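Local atomic coordinates of Arf-GAP (Mus musculus, PDB entry 5C79), a protein that binds anionic phospholipids through its PH domain and acts as a phosphatidylinositol 4,5-bisphosphate-dependent GTPase-activating protein for the small GTPase Arf1. Residues Ala93-Lys96 against Lys97-Asp100; Ala120-Ser123 against Val124-Ser128. All coordinates share one frame; numbering follows the deposited sequence.

Interaction 1: Ala93-Lys96 against Lys97-Asp100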
loop_
_atom_site.group_PDB
_atom_site.type_symbol
_atom_site.label_atom_id
_atom_site.label_comp_id
_atom_site.label_asym_id
_atom_site.label_seq_id
_atom_site.Cartn_x
_atom_site.Cartn_y
_atom_site.Cartn_z
ATOM N N ALA A 93 8.607 10.558 -7.322
ATOM C CA ALA A 93 9.461 11.028 -8.427
ATOM C C ALA A 93 10.949 10.918 -8.122
ATOM O O ALA A 93 11.780 10.862 -9.034
ATOM C CB ALA A 93 9.135 12.477 -8.741
ATOM N N GLU A 94 11.252 10.853 -6.823
ATOM C CA GLU A 94 12.511 11.299 -6.238
ATOM C C GLU A 94 13.255 10.310 -5.290
ATOM O O GLU A 94 14.448 10.068 -5.472
ATOM C CB GLU A 94 12.206 12.622 -5.483
ATOM C CG GLU A 94 11.905 12.463 -3.979
ATOM C CD GLU A 94 10.747 13.244 -3.415
ATOM O OE1 GLU A 94 10.151 14.070 -4.119
ATOM O OE2 GLU A 94 10.415 13.013 -2.237
ATOM N N ASP A 95 12.564 9.756 -4.289
ATOM C CA ASP A 95 13.213 9.257 -3.071
ATOM C C ASP A 95 13.317 7.748 -2.986
ATOM O O ASP A 95 14.008 7.228 -2.112
ATOM C CB ASP A 95 12.580 9.881 -1.812
ATOM C CG ASP A 95 11.169 9.380 -1.512
ATOM O OD1 ASP A 95 10.542 8.658 -2.334
ATOM O OD2 ASP A 95 10.704 9.729 -0.407
ATOM N N LYS A 96 12.645 7.051 -3.906
ATOM C CA LYS A 96 12.644 5.577 -3.966
ATOM C C LYS A 96 12.308 4.936 -2.615
ATOM O O LYS A 96 12.860 3.895 -2.253
ATOM C CB LYS A 96 13.973 5.046 -4.511
ATOM C CG LYS A 96 14.308 5.473 -5.949
ATOM C CD LYS A 96 15.735 5.084 -6.319
ATOM C CE LYS A 96 16.289 5.938 -7.460
ATOM N NZ LYS A 96 16.000 5.328 -8.793
ATOM N N LYS A 97 11.459 5.622 -1.841
ATOM C CA LYS A 97 10.811 5.033 -0.643
ATOM C C LYS A 97 9.336 5.369 -0.464
ATOM O O LYS A 97 8.623 4.601 0.213
ATOM C CB LYS A 97 11.504 5.390 0.665
ATOM C CG LYS A 97 12.901 4.870 0.836
ATOM C CD LYS A 97 13.310 4.884 2.300
ATOM C CE LYS A 97 13.384 6.287 2.886
ATOM N NZ LYS A 97 13.797 6.205 4.325
ATOM N N SER A 98 8.908 6.522 -0.966
ATOM C CA SER A 98 7.541 6.987 -0.818
ATOM C C SER A 98 6.731 6.590 -2.037
ATOM O O SER A 98 7.227 6.630 -3.159
ATOM C CB SER A 98 7.441 8.494 -0.655
ATOM O OG SER A 98 8.213 8.922 0.471
ATOM N N PHE A 99 5.463 6.273 -1.816
ATOM C CA PHE A 99 4.526 6.145 -2.928
ATOM C C PHE A 99 3.133 6.511 -2.478
ATOM O O PHE A 99 2.789 6.345 -1.326
ATOM C CB PHE A 99 4.523 4.723 -3.513
ATOM C CG PHE A 99 4.119 3.648 -2.550
ATOM C CD1 PHE A 99 5.020 3.124 -1.645
ATOM C CD2 PHE A 99 2.820 3.108 -2.593
ATOM C CE1 PHE A 99 4.628 2.088 -0.772
ATOM C CE2 PHE A 99 2.445 2.088 -1.750
ATOM C CZ PHE A 99 3.338 1.584 -0.837
ATOM N N ASP A 100 2.325 6.970 -3.429
ATOM C CA ASP A 100 0.920 7.172 -3.193
ATOM C C ASP A 100 0.104 5.987 -3.681
ATOM O O ASP A 100 0.440 5.344 -4.688
ATOM C CB ASP A 100 0.461 8.433 -3.924
ATOM C CG ASP A 100 0.935 9.703 -3.280
ATOM O OD1 ASP A 100 1.583 9.663 -2.215
ATOM O OD2 ASP A 100 0.666 10.771 -3.891
#
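D95 makes an Asx turn with K97 and extends its grip to S98, a local side-chain-to-backbone contact in the loop that leads from strand 88-91 into strand 98-103. The carboxylate does nearly all the work. Its OD1 accepts two amide hydrogens: K97 N lies 3.2 Å from D95 OD1, and S98 N comes to 3.0 Å from the same oxygen. Both N-H groups point almost straight at it and arrive on the same face of the carboxylate, but at different heights. S98 N is on the syn side and moderately out of the plane, whereas K97 N stands well above it, 72° out. The second oxygen takes the hydroxyl: S98 OG donates to D95 OD2 over 2.8 Å, using the syn lone pair of that oxygen. Three donors from two consecutive residues are therefore gathered on one carboxylate, which should hold its rotation tightly. What folds the group back over the turn is the first torsion of D95 (chi1 71°), with CG set between the backbone N and the carbonyl carbon. K96, at the corner, has left-handed helical backbone angles. S98 OG has a second partner in Q111 NE2, while N92 OD1 accepts the backbone N-H groups of E94 and D95 at the start of the loop. None of these residues lies in the phosphoinositide pocket. Beyond the turn, strand 98-103 runs between strands 88-91 and 106-111, and F99 meets the ring of F110 on the latter, beneath helix 115-135.

Interaction 2: Ala120-Ser123 against Val124-Ser128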
loop_
_atom_site.group_PDB
_atom_site.type_symbol
_atom_site.label_atom_id
_atom_site.label_comp_id
_atom_site.label_asym_id
_atom_site.label_seq_id
_atom_site.Cartn_x
_atom_site.Cartn_y
_atom_site.Cartn_z
ATOM N N ALA A 120 9.513 -4.011 -3.023
ATOM C CA ALA A 120 8.677 -5.134 -2.608
ATOM C C ALA A 120 7.210 -4.774 -2.522
ATOM O O ALA A 120 6.357 -5.444 -3.155
ATOM C CB ALA A 120 9.146 -5.709 -1.304
ATOM N N TRP A 121 6.906 -3.715 -1.758
ATOM C CA TRP A 121 5.487 -3.254 -1.662
ATOM C C TRP A 121 4.876 -2.931 -3.016
ATOM O O TRP A 121 3.777 -3.378 -3.368
ATOM C CB TRP A 121 5.350 -2.048 -0.734
ATOM C CG TRP A 121 5.224 -2.446 0.662
ATOM C CD1 TRP A 121 6.163 -2.304 1.665
ATOM C CD2 TRP A 121 4.099 -3.104 1.242
ATOM N NE1 TRP A 121 5.662 -2.873 2.837
ATOM C CE2 TRP A 121 4.386 -3.331 2.605
ATOM C CE3 TRP A 121 2.852 -3.502 0.743
ATOM C CZ2 TRP A 121 3.465 -3.982 3.468
ATOM C CZ3 TRP A 121 1.948 -4.129 1.603
ATOM C CH2 TRP A 121 2.253 -4.345 2.947
ATOM N N ILE A 122 5.573 -2.135 -3.807
ATOM C CA ILE A 122 5.016 -1.716 -5.097
ATOM C C ILE A 122 4.853 -2.921 -6.048
ATOM O O ILE A 122 3.855 -3.045 -6.750
ATOM C CB ILE A 122 5.833 -0.605 -5.718
ATOM C CG1 ILE A 122 5.640 0.669 -4.886
ATOM C CG2 ILE A 122 5.363 -0.317 -7.133
ATOM C CD1 ILE A 122 6.571 1.788 -5.278
ATOM N N SER A 123 5.821 -3.815 -6.028
ATOM C CA SER A 123 5.747 -5.047 -6.857
ATOM C C SER A 123 4.566 -5.938 -6.455
ATOM O O SER A 123 3.833 -6.423 -7.326
ATOM C CB SER A 123 7.059 -5.836 -6.760
ATOM O OG SER A 123 8.122 -5.082 -7.348
ATOM N N VAL A 124 4.401 -6.147 -5.150
ATOM C CA VAL A 124 3.309 -6.976 -4.634
ATOM C C VAL A 124 1.958 -6.335 -4.939
ATOM O O VAL A 124 1.010 -7.017 -5.380
ATOM C CB VAL A 124 3.447 -7.260 -3.133
ATOM C CG1 VAL A 124 2.174 -7.888 -2.575
ATOM C CG2 VAL A 124 4.627 -8.206 -2.851
ATOM N N LEU A 125 1.849 -5.031 -4.709
ATOM C CA LEU A 125 0.592 -4.323 -5.018
ATOM C C LEU A 125 0.230 -4.454 -6.499
ATOM O O LEU A 125 -0.918 -4.715 -6.866
ATOM C CB LEU A 125 0.685 -2.855 -4.636
ATOM C CG LEU A 125 0.700 -2.607 -3.111
ATOM C CD1 LEU A 125 1.131 -1.174 -2.823
ATOM C CD2 LEU A 125 -0.677 -2.858 -2.548
ATOM N N THR A 126 1.228 -4.261 -7.350
ATOM C CA THR A 126 1.076 -4.448 -8.801
ATOM C C THR A 126 0.644 -5.856 -9.214
ATOM O O THR A 126 -0.296 -6.047 -10.016
ATOM C CB THR A 126 2.380 -4.078 -9.557
ATOM O OG1 THR A 126 2.649 -2.698 -9.338
ATOM C CG2 THR A 126 2.178 -4.265 -11.069
ATOM N N ASN A 127 1.350 -6.835 -8.691
ATOM C CA ASN A 127 1.085 -8.222 -8.944
ATOM C C ASN A 127 -0.328 -8.625 -8.514
ATOM O O ASN A 127 -1.020 -9.385 -9.218
ATOM C CB ASN A 127 2.110 -9.087 -8.223
ATOM C CG ASN A 127 3.486 -9.047 -8.881
ATOM O OD1 ASN A 127 3.629 -8.589 -10.036
ATOM N ND2 ASN A 127 4.492 -9.549 -8.174
ATOM N N SER A 128 -0.709 -8.150 -7.342
ATOM C CA SER A 128 -2.044 -8.400 -6.786
ATOM C C SER A 128 -3.128 -7.847 -7.720
ATOM O O SER A 128 -4.091 -8.528 -8.080
ATOM C CB SER A 128 -2.162 -7.813 -5.387
ATOM O OG SER A 128 -3.446 -8.108 -4.878
#
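A120 and V124 open a run of i to i+4 contacts, two turns of the long C-terminal helix 115-135 of the PH domain. The backbone bonds come first. V124 N is 2.9 Å from A120 O, L125 N sits the same distance from W121 O, and N127 N is likewise 2.9 Å from S123 O. T126 N completes the set at 3.0 Å from I122 O, and all four N-H groups are close to straight.

The one side-chain hydrogen bond across the contact is added at I122. T126 OG1 donates to I122 O over 2.9 Å, so this carbonyl accepts from both the amide and the hydroxyl of one residue, which reach it from opposite faces of its plane. The hydroxyl is put there by the first torsion of T126 (chi1 -62°), which lays OG1 beside the backbone N. A valine here would probably leave I122 O without its second donor, setting a methyl where the hydroxyl had bonded. Two other polar side chains bond outside these turns: N127 OD1 with N34 ND2 and N127 ND2 with G38 O, and S123 OG with I119 O.

Other side chains pack against the carbonyls. V124 CG2 lies 3.3 Å from A120 O, and L125 CG approaches W121 O to 3.2 Å. N127 rests its CG 3.1 Å from S123 O.

The helix caps one end of the curved sheet, as in PH domains. W121 reaches C61 and V63 on strand 56-64 and makes a cation-pi contact with K41 of strand 41-48; V124 also touches K41. I122 and L125 rest on V89 of strand 88-91, and L125 also reaches V63 on strand 56-64.

Going from the N terminus, interaction 1 comes first: it shapes the loop that joins strand 88-91 to strand 98-103. The chain then turns back along strand 106-111 before entering helix 115-135, where interaction 2 lies. The two are in series, neither nested nor crossed, and their centres are about 14 Å apart. Even so they touch through F99, whose side chain packs against the helix: its CE2 is 3.7 Å from L125 CD1, and its CB is 4.0 Å from I122 CD1. The strand entered through the Asx turn is thus packed under the C-terminal helix, joining sheet and helix in the PH-domain core.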